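Local atomic coordinates of sucrose 6(F)-phosphate phosphorylase (Thermoanaerobacterium thermosaccharolyticum DSM 571, PDB entry 6S9V), a protein that is a phosphorylase of the alpha-amylase family, built around a TIM-barrel catalytic domain of eight parallel strands. Residues Leu55-Ser60 / Ile93-Met98; Tyr121-Ile126 / Asp181-Ser186; Leu396-Asn401 / Val429-Val434. All coordinates share one frame; numbering follows the deposited sequence.

Contact 1. Residues Leu55-Ser60 / Ile93-Met98; sequences LPPFPS and ILLDLM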
loop_
_atom_site.group_PDB
_atom_site.type_symbol
_atom_site.label_atom_id
_atom_site.label_comp_id
_atom_site.label_asym_id
_atom_site.label_seq_id
_atom_site.Cartn_x
_atom_site.Cartn_y
_atom_site.Cartn_z
ATOM N N LEU A 55 8.936 -3.166 1.814
ATOM C CA LEU A 55 8.927 -1.920 1.062
ATOM C C LEU A 55 10.268 -1.775 0.338
ATOM O O LEU A 55 11.247 -2.429 0.702
ATOM C CB LEU A 55 8.618 -0.754 1.996
ATOM C CG LEU A 55 7.143 -0.836 2.447
ATOM C CD1 LEU A 55 6.890 -0.150 3.781
ATOM C CD2 LEU A 55 6.248 -0.252 1.339
ATOM N N PRO A 56 10.316 -0.960 -0.715
ATOM C CA PRO A 56 11.401 -1.074 -1.731
ATOM C C PRO A 56 12.779 -1.208 -1.110
ATOM O O PRO A 56 13.272 -0.280 -0.449
ATOM C CB PRO A 56 11.265 0.234 -2.522
ATOM C CG PRO A 56 9.804 0.545 -2.452
ATOM C CD PRO A 56 9.341 0.089 -1.077
ATOM N N PRO A 57 13.432 -2.360 -1.303
ATOM C CA PRO A 57 14.780 -2.587 -0.755
ATOM C C PRO A 57 15.918 -2.420 -1.757
ATOM O O PRO A 57 17.035 -2.847 -1.451
ATOM C CB PRO A 57 14.689 -4.050 -0.304
ATOM C CG PRO A 57 13.849 -4.681 -1.400
ATOM C CD PRO A 57 12.831 -3.617 -1.792
ATOM N N PHE A 58 15.665 -1.842 -2.927
ATOM C CA PHE A 58 16.697 -1.670 -3.940
ATOM C C PHE A 58 17.453 -0.371 -3.704
ATOM O O PHE A 58 16.942 0.544 -3.050
ATOM C CB PHE A 58 16.050 -1.702 -5.324
ATOM C CG PHE A 58 14.928 -2.691 -5.409
ATOM C CD1 PHE A 58 15.190 -4.047 -5.426
ATOM C CD2 PHE A 58 13.610 -2.271 -5.408
ATOM C CE1 PHE A 58 14.159 -4.959 -5.469
ATOM C CE2 PHE A 58 12.577 -3.182 -5.460
ATOM C CZ PHE A 58 12.854 -4.524 -5.472
ATOM N N PRO A 59 18.685 -0.263 -4.202
ATOM C CA PRO A 59 19.398 1.021 -4.115
ATOM C C PRO A 59 18.530 2.124 -4.690
ATOM O O PRO A 59 17.953 1.979 -5.767
ATOM C CB PRO A 59 20.662 0.799 -4.951
ATOM C CG PRO A 59 20.804 -0.676 -5.076
ATOM C CD PRO A 59 19.416 -1.244 -5.028
ATOM N N SER A 60 18.423 3.227 -3.953
ATOM C CA SER A 60 17.470 4.275 -4.286
ATOM C C SER A 60 18.069 5.633 -3.965
ATOM O O SER A 60 18.822 5.785 -2.998
ATOM C CB SER A 60 16.158 4.070 -3.523
ATOM O OG SER A 60 15.258 5.147 -3.686
ATOM N N ILE A 93 6.466 -13.462 -0.372
ATOM C CA ILE A 93 7.121 -12.161 -0.477
ATOM C C ILE A 93 6.379 -11.292 -1.483
ATOM O O ILE A 93 6.094 -11.718 -2.606
ATOM C CB ILE A 93 8.600 -12.313 -0.872
ATOM C CG1 ILE A 93 9.334 -13.201 0.133
ATOM C CG2 ILE A 93 9.261 -10.951 -0.950
ATOM C CD1 ILE A 93 9.253 -12.736 1.563
ATOM N N LEU A 94 6.060 -10.071 -1.071
ATOM C CA LEU A 94 5.475 -9.050 -1.927
ATOM C C LEU A 94 6.486 -7.918 -2.064
ATOM O O LEU A 94 6.934 -7.365 -1.056
ATOM C CB LEU A 94 4.170 -8.562 -1.307
ATOM C CG LEU A 94 3.133 -7.843 -2.146
ATOM C CD1 LEU A 94 1.805 -7.826 -1.378
ATOM C CD2 LEU A 94 3.600 -6.454 -2.470
ATOM N N LEU A 95 6.848 -7.582 -3.302
ATOM C CA LEU A 95 7.759 -6.478 -3.572
ATOM C C LEU A 95 7.119 -5.468 -4.514
ATOM O O LEU A 95 6.177 -5.781 -5.241
ATOM C CB LEU A 95 9.068 -6.968 -4.197
ATOM C CG LEU A 95 10.004 -7.830 -3.359
ATOM C CD1 LEU A 95 11.264 -8.141 -4.175
ATOM C CD2 LEU A 95 10.365 -7.139 -2.046
ATOM N N ASP A 96 7.674 -4.256 -4.507
ATOM C CA ASP A 96 7.207 -3.169 -5.356
ATOM C C ASP A 96 7.922 -3.149 -6.697
ATOM O O ASP A 96 9.148 -3.298 -6.766
ATOM C CB ASP A 96 7.457 -1.808 -4.695
ATOM C CG ASP A 96 6.618 -1.585 -3.473
ATOM O OD1 ASP A 96 6.998 -2.050 -2.377
ATOM O OD2 ASP A 96 5.583 -0.917 -3.619
ATOM N N LEU A 97 7.156 -2.887 -7.752
ATOM C CA LEU A 97 7.683 -2.516 -9.058
ATOM C C LEU A 97 7.257 -1.078 -9.328
ATOM O O LEU A 97 6.058 -0.774 -9.340
ATOM C CB LEU A 97 7.166 -3.455 -10.150
ATOM C CG LEU A 97 7.588 -3.123 -11.580
ATOM C CD1 LEU A 97 9.116 -3.114 -11.679
ATOM C CD2 LEU A 97 6.980 -4.115 -12.557
ATOM N N MET A 98 8.231 -0.190 -9.495
ATOM C CA MET A 98 7.933 1.221 -9.752
ATOM C C MET A 98 7.700 1.381 -11.252
ATOM O O MET A 98 8.558 1.832 -12.019
ATOM C CB MET A 98 9.051 2.110 -9.232
ATOM C CG MET A 98 8.873 2.520 -7.750
ATOM S SD MET A 98 8.643 1.176 -6.539
ATOM C CE MET A 98 10.288 0.449 -6.499
#
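The first torsion of Asp96 (chi1 -68°) sets its carboxylate beside its own backbone N and against Pro56, while that of Phe58 (chi1 -37°) brings the far end of its ring, CE2 and CZ, to the strand at Leu95 and Asp96. Asp96 OD1 lies 3.4 Å from Pro56 CD, against the proline ring. That same oxygen is hydrogen-bonded to His53 and OD2 forms a salt bridge with Arg209, so the buried carboxylate is held through both oxygens. Phe58 turns its edge to the strand: CE2 is 3.7 Å from Asp96 O, a carbonyl that finds no hydrogen-bond partner in the model. One ring face carries Pro57 CD, and the ring tip, CZ, comes to 4.2 Å from Leu95 CD1. Met98, bent at chi2 and chi3, has its CE 4.1 Å from Pro56 CG; the flexible thioether can set this methyl against Pro56 and near the edge of the Phe58 ring. No hydrogen bond joins the segments. Prolines, lacking an N-H and restricted in phi, suit a chain leaving its strand and give compact apolar surfaces to pack on. With the side chain of Met98 about 5 Å from a bound BTB molecule, probably from the crystallisation liquor, the contact lies where barrel strands 51-54 and 92-97 give way to their loops, the C-terminal rim that carries the active site in alpha-amylase-type (beta/alpha)8 barrels.

Contact 2. Residues Tyr121-Ile126 / Asp181-Ser186; sequences YADMFI and DLDVNS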
loop_
_atom_site.group_PDB
_atom_site.type_symbol
_atom_site.label_atom_id
_atom_site.label_comp_id
_atom_site.label_asym_id
_atom_site.label_seq_id
_atom_site.Cartn_x
_atom_site.Cartn_y
_atom_site.Cartn_z
ATOM N N TYR A 121 19.177 4.706 -24.531
ATOM C CA TYR A 121 18.086 4.672 -23.568
ATOM C C TYR A 121 17.184 5.899 -23.631
ATOM O O TYR A 121 16.259 6.008 -22.818
ATOM C CB TYR A 121 18.644 4.546 -22.142
ATOM C CG TYR A 121 19.606 3.402 -21.945
ATOM C CD1 TYR A 121 19.171 2.089 -22.016
ATOM C CD2 TYR A 121 20.951 3.634 -21.688
ATOM C CE1 TYR A 121 20.045 1.034 -21.838
ATOM C CE2 TYR A 121 21.834 2.585 -21.504
ATOM C CZ TYR A 121 21.374 1.287 -21.580
ATOM O OH TYR A 121 22.237 0.231 -21.402
ATOM N N ALA A 122 17.411 6.811 -24.580
ATOM C CA ALA A 122 16.654 8.059 -24.614
ATOM C C ALA A 122 15.153 7.801 -24.641
ATOM O O ALA A 122 14.381 8.503 -23.974
ATOM C CB ALA A 122 17.076 8.889 -25.828
ATOM N N ASP A 123 14.721 6.778 -25.382
ATOM C CA ASP A 123 13.300 6.496 -25.566
ATOM C C ASP A 123 12.631 5.935 -24.317
ATOM O O ASP A 123 11.401 5.814 -24.301
ATOM C CB ASP A 123 13.128 5.510 -26.728
ATOM C CG ASP A 123 11.676 5.352 -27.166
ATOM O OD1 ASP A 123 10.998 6.375 -27.391
ATOM O OD2 ASP A 123 11.217 4.195 -27.287
ATOM N N MET A 124 13.395 5.588 -23.277
ATOM C CA MET A 124 12.787 5.105 -22.045
ATOM C C MET A 124 12.098 6.216 -21.265
ATOM O O MET A 124 11.283 5.921 -20.383
ATOM C CB MET A 124 13.835 4.444 -21.147
ATOM C CG MET A 124 14.412 3.163 -21.691
ATOM S SD MET A 124 15.689 2.469 -20.627
ATOM C CE MET A 124 14.703 1.954 -19.233
ATOM N N PHE A 125 12.395 7.477 -21.573
ATOM C CA PHE A 125 11.937 8.610 -20.782
ATOM C C PHE A 125 10.996 9.488 -21.593
ATOM O O PHE A 125 10.995 9.474 -22.827
ATOM C CB PHE A 125 13.146 9.410 -20.276
ATOM C CG PHE A 125 14.203 8.537 -19.659
ATOM C CD1 PHE A 125 13.966 7.899 -18.455
ATOM C CD2 PHE A 125 15.404 8.309 -20.309
ATOM C CE1 PHE A 125 14.923 7.068 -17.891
ATOM C CE2 PHE A 125 16.356 7.476 -19.757
ATOM C CZ PHE A 125 16.114 6.852 -18.554
ATOM N N ILE A 126 10.167 10.236 -20.871
ATOM C CA ILE A 126 9.132 11.066 -21.506
ATOM C C ILE A 126 9.750 12.446 -21.694
ATOM O O ILE A 126 9.516 13.389 -20.939
ATOM C CB ILE A 126 7.834 11.102 -20.689
ATOM C CG1 ILE A 126 7.315 9.684 -20.435
ATOM C CG2 ILE A 126 6.776 11.926 -21.415
ATOM C CD1 ILE A 126 6.092 9.622 -19.526
ATOM N N ASP A 181 10.086 9.766 -14.934
ATOM C CA ASP A 181 9.003 8.914 -15.406
ATOM C C ASP A 181 9.472 8.047 -16.570
ATOM O O ASP A 181 10.226 8.495 -17.439
ATOM C CB ASP A 181 7.793 9.746 -15.840
ATOM C CG ASP A 181 6.954 10.224 -14.671
ATOM O OD1 ASP A 181 7.534 10.609 -13.640
ATOM O OD2 ASP A 181 5.707 10.250 -14.799
ATOM N N LEU A 182 9.029 6.790 -16.563
ATOM C CA LEU A 182 9.275 5.855 -17.648
ATOM C C LEU A 182 8.177 5.962 -18.697
ATOM O O LEU A 182 7.009 6.186 -18.369
ATOM C CB LEU A 182 9.334 4.422 -17.120
ATOM C CG LEU A 182 10.463 4.094 -16.138
ATOM C CD1 LEU A 182 10.218 2.749 -15.470
ATOM C CD2 LEU A 182 11.788 4.102 -16.867
ATOM N N ASP A 183 8.557 5.804 -19.961
ATOM C CA ASP A 183 7.593 5.764 -21.059
ATOM C C ASP A 183 7.180 4.309 -21.255
ATOM O O ASP A 183 7.918 3.521 -21.852
ATOM C CB ASP A 183 8.195 6.350 -22.328
ATOM C CG ASP A 183 7.213 6.370 -23.486
ATOM O OD1 ASP A 183 6.083 5.869 -23.327
ATOM O OD2 ASP A 183 7.580 6.886 -24.556
ATOM N N VAL A 184 6.004 3.938 -20.739
ATOM C CA VAL A 184 5.575 2.546 -20.826
ATOM C C VAL A 184 5.163 2.141 -22.235
ATOM O O VAL A 184 4.927 0.952 -22.481
ATOM C CB VAL A 184 4.426 2.248 -19.836
ATOM C CG1 VAL A 184 4.871 2.534 -18.413
ATOM C CG2 VAL A 184 3.169 3.033 -20.184
ATOM N N ASN A 185 5.054 3.092 -23.163
ATOM C CA ASN A 185 4.881 2.766 -24.576
ATOM C C ASN A 185 6.182 2.347 -25.250
ATOM O O ASN A 185 6.143 1.829 -26.371
ATOM C CB ASN A 185 4.288 3.954 -25.330
ATOM C CG ASN A 185 2.895 4.297 -24.863
ATOM O OD1 ASN A 185 2.123 3.419 -24.482
ATOM N ND2 ASN A 185 2.568 5.583 -24.879
ATOM N N SER A 186 7.321 2.567 -24.605
ATOM C CA SER A 186 8.610 2.244 -25.197
ATOM C C SER A 186 8.897 0.756 -25.058
ATOM O O SER A 186 8.787 0.191 -23.965
ATOM C CB SER A 186 9.722 3.048 -24.522
ATOM O OG SER A 186 10.997 2.527 -24.856
HETATM O O HOH W 1 10.278 11.028 -18.152
#
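Asp183 N donates to Met124 O over 2.8 Å, and the bond is nearly straight at 167°. A second bond runs between side chains: Ser186 OG gives its proton to Asp123 OD2 at 3.0 Å, meeting the carboxylate from above its plane. Asp123 can reach the serine because its CG stands anti to the backbone N (chi1 -169°). Ser186 is also the N-cap of helix 187-202, its OG weakly bonded to Leu188 N; a short hydroxyl can serve both partners. Asp183 OD1 accepts from Asn185 N, an Asx turn that lies within a type I turn leading to the helix. The carboxylates of Asp123 and Asp183 come near each other, OD1 to OD2 4.5 Å, but Lys130 forms a salt bridge with each and probably offsets their repulsion. Both segments belong to the long excursion between the third barrel strand, 92-97, and helix 187-202, the position of domain B in the alpha-amylase family; here its 3-10 turn at 122-124 and the residues after it are tied to the chain returning to the barrel. A water spans the backbones, accepting from Ile126 N at 2.8 Å and donating to Asp181 O at 2.6 Å. Leu182 CA lies 3.4 Å from Met124 O, a CA-H...O contact. Around this polar seam lie apolar groups: Met124 CE meets Leu182 CD2 at 4.3 Å, and Ile126 crosses Asp183 at about a right angle, its CG1 3.9 Å from Asp183 CB. The Phe125 ring presents its edge to Asp181 O, has Met124 CB over the centre of one face, and makes an edge-to-face pair with Phe109. Met124 and Leu182 both touch Val189 of helix 187-202, the unbranched methionine reaching Leu188 as well.

Contact 3. Residues Leu396-Asn401 / Val429-Val434; sequences LLAGVN and VQKNVV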
loop_
_atom_site.group_PDB
_atom_site.type_symbol
_atom_site.label_atom_id
_atom_site.label_comp_id
_atom_site.label_asym_id
_atom_site.label_seq_id
_atom_site.Cartn_x
_atom_site.Cartn_y
_atom_site.Cartn_z
ATOM N N LEU A 396 1.657 -3.162 14.289
ATOM C CA LEU A 396 1.953 -4.423 14.955
ATOM C C LEU A 396 2.471 -4.193 16.367
ATOM O O LEU A 396 2.138 -4.945 17.288
ATOM C CB LEU A 396 2.985 -5.205 14.139
ATOM C CG LEU A 396 3.470 -6.510 14.763
ATOM C CD1 LEU A 396 2.328 -7.526 14.836
ATOM C CD2 LEU A 396 4.667 -7.069 13.990
ATOM N N LEU A 397 3.296 -3.168 16.547
ATOM C CA LEU A 397 3.913 -2.865 17.830
ATOM C C LEU A 397 3.176 -1.760 18.571
ATOM O O LEU A 397 3.712 -1.215 19.539
ATOM C CB LEU A 397 5.376 -2.486 17.611
ATOM C CG LEU A 397 6.184 -3.575 16.888
ATOM C CD1 LEU A 397 7.625 -3.161 16.688
ATOM C CD2 LEU A 397 6.117 -4.878 17.672
ATOM N N ALA A 398 1.960 -1.433 18.141
ATOM C CA ALA A 398 1.146 -0.379 18.742
ATOM C C ALA A 398 1.938 0.919 18.857
ATOM O O ALA A 398 1.942 1.588 19.889
ATOM C CB ALA A 398 0.606 -0.824 20.099
ATOM N N GLY A 399 2.610 1.284 17.769
ATOM C CA GLY A 399 3.457 2.461 17.802
ATOM C C GLY A 399 2.642 3.741 17.799
ATOM O O GLY A 399 1.581 3.829 17.180
ATOM N N VAL A 400 3.148 4.745 18.512
ATOM C CA VAL A 400 2.527 6.060 18.555
ATOM C C VAL A 400 3.272 6.997 17.615
ATOM O O VAL A 400 4.410 6.741 17.200
ATOM C CB VAL A 400 2.496 6.651 19.987
ATOM C CG1 VAL A 400 1.735 5.743 20.936
ATOM C CG2 VAL A 400 3.904 6.896 20.492
ATOM N N ASN A 401 2.631 8.127 17.311
ATOM C CA ASN A 401 3.184 9.128 16.406
ATOM C C ASN A 401 4.614 9.494 16.767
ATOM O O ASN A 401 4.917 9.827 17.919
ATOM C CB ASN A 401 2.315 10.390 16.442
ATOM C CG ASN A 401 0.973 10.189 15.797
ATOM O OD1 ASN A 401 0.837 9.419 14.844
ATOM N ND2 ASN A 401 -0.041 10.884 16.311
ATOM N N VAL A 429 7.099 -5.887 22.096
ATOM C CA VAL A 429 6.289 -7.090 21.940
ATOM C C VAL A 429 5.747 -7.574 23.276
ATOM O O VAL A 429 4.814 -8.381 23.306
ATOM C CB VAL A 429 7.070 -8.228 21.253
ATOM C CG1 VAL A 429 7.473 -7.822 19.862
ATOM C CG2 VAL A 429 8.285 -8.645 22.077
ATOM N N GLN A 430 6.310 -7.099 24.387
ATOM C CA GLN A 430 5.825 -7.477 25.704
ATOM C C GLN A 430 4.643 -6.637 26.165
ATOM O O GLN A 430 3.994 -7.006 27.152
ATOM C CB GLN A 430 6.972 -7.380 26.713
ATOM C CG GLN A 430 8.137 -8.293 26.356
ATOM C CD GLN A 430 9.232 -8.305 27.402
ATOM O OE1 GLN A 430 9.041 -8.783 28.520
ATOM N NE2 GLN A 430 10.398 -7.791 27.033
ATOM N N LYS A 431 4.326 -5.545 25.472
ATOM C CA LYS A 431 3.177 -4.732 25.847
ATOM C C LYS A 431 1.897 -5.549 25.739
ATOM O O LYS A 431 1.729 -6.347 24.813
ATOM C CB LYS A 431 3.071 -3.497 24.957
ATOM C CG LYS A 431 4.217 -2.517 25.111
ATOM C CD LYS A 431 3.807 -1.133 24.640
ATOM C CE LYS A 431 3.723 -1.051 23.121
ATOM N NZ LYS A 431 3.352 0.325 22.665
ATOM N N ASN A 432 0.987 -5.340 26.693
ATOM C CA ASN A 432 -0.248 -6.117 26.708
ATOM C C ASN A 432 -1.010 -5.988 25.395
ATOM O O ASN A 432 -1.518 -6.986 24.871
ATOM C CB ASN A 432 -1.137 -5.685 27.873
ATOM C CG ASN A 432 -2.411 -6.502 27.961
ATOM O OD1 ASN A 432 -3.486 -6.046 27.574
ATOM N ND2 ASN A 432 -2.293 -7.726 28.454
ATOM N N VAL A 433 -1.094 -4.772 24.839
ATOM C CA VAL A 433 -1.862 -4.576 23.613
ATOM C C VAL A 433 -1.239 -5.351 22.455
ATOM O O VAL A 433 -1.956 -5.870 21.590
ATOM C CB VAL A 433 -1.994 -3.074 23.278
ATOM C CG1 VAL A 433 -0.624 -2.451 23.004
ATOM C CG2 VAL A 433 -2.923 -2.886 22.078
ATOM N N VAL A 434 0.092 -5.462 22.425
ATOM C CA VAL A 434 0.751 -6.202 21.355
ATOM C C VAL A 434 0.531 -7.702 21.530
ATOM O O VAL A 434 0.264 -8.423 20.559
ATOM C CB VAL A 434 2.250 -5.853 21.315
ATOM C CG1 VAL A 434 2.984 -6.718 20.292
ATOM C CG2 VAL A 434 2.431 -4.376 20.999
#
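Ala398 and Val433 make the tightest part of this contact, the alanine CB lying 3.5 Å from Val433 CG1. That methyl sits between the backbone N and the carbonyl carbon of its own residue (chi1 63°), which turns it to the alanine. Ala398 has a positive phi of 51° as the C-prime residue of a Schellman motif ending helix 393-396, and its small side chain suits the close approach of this turn to the start of helix 432-446. Beside it, Val434 CG2 lies 3.6 Å from Leu397 C, and CG1 covers Leu396 O, a buried carbonyl without a partner in the model. Leu397 and Val429 lie side by side, CD2 to CG1 3.9 Å. The other side is looser and more open: partly exposed Lys431, bent at chi3, brings NZ to Ala398 O in a weak 3.4 Å hydrogen bond. A long aliphatic chain suits this more open side, since its charged end can approach the carbonyl oxygens of Leu397 and Ala398. Val433 also packs on Tyr375 and Leu376 of helix 372-384, and Leu396 on Leu438 and Ile441, so the short helix after barrel strand 388-392 packs against helix 432-446.

The three contacts come in series along the chain. Contacts 1 and 2 both involve the third barrel strand or the insertion that follows it: contact 1 uses strand 92-97 itself, and contact 2 joins parts of the excursion that leaves it and returns at helix 187-202. Their centres are 20 Å apart, yet they touch, Met98 O lying 3.9 Å from Leu182 CD1. Contact 3 comes after the eighth strand, 388-392, its centre 26 Å from that of contact 1 and 44 Å from that of contact 2; contacts 2 and 3 lie on opposite sides of the chain's centre. The contacts thus sample the fold from the domain B-like insertion, past the loop end of the barrel, to the helix before the C-terminal antiparallel sheet.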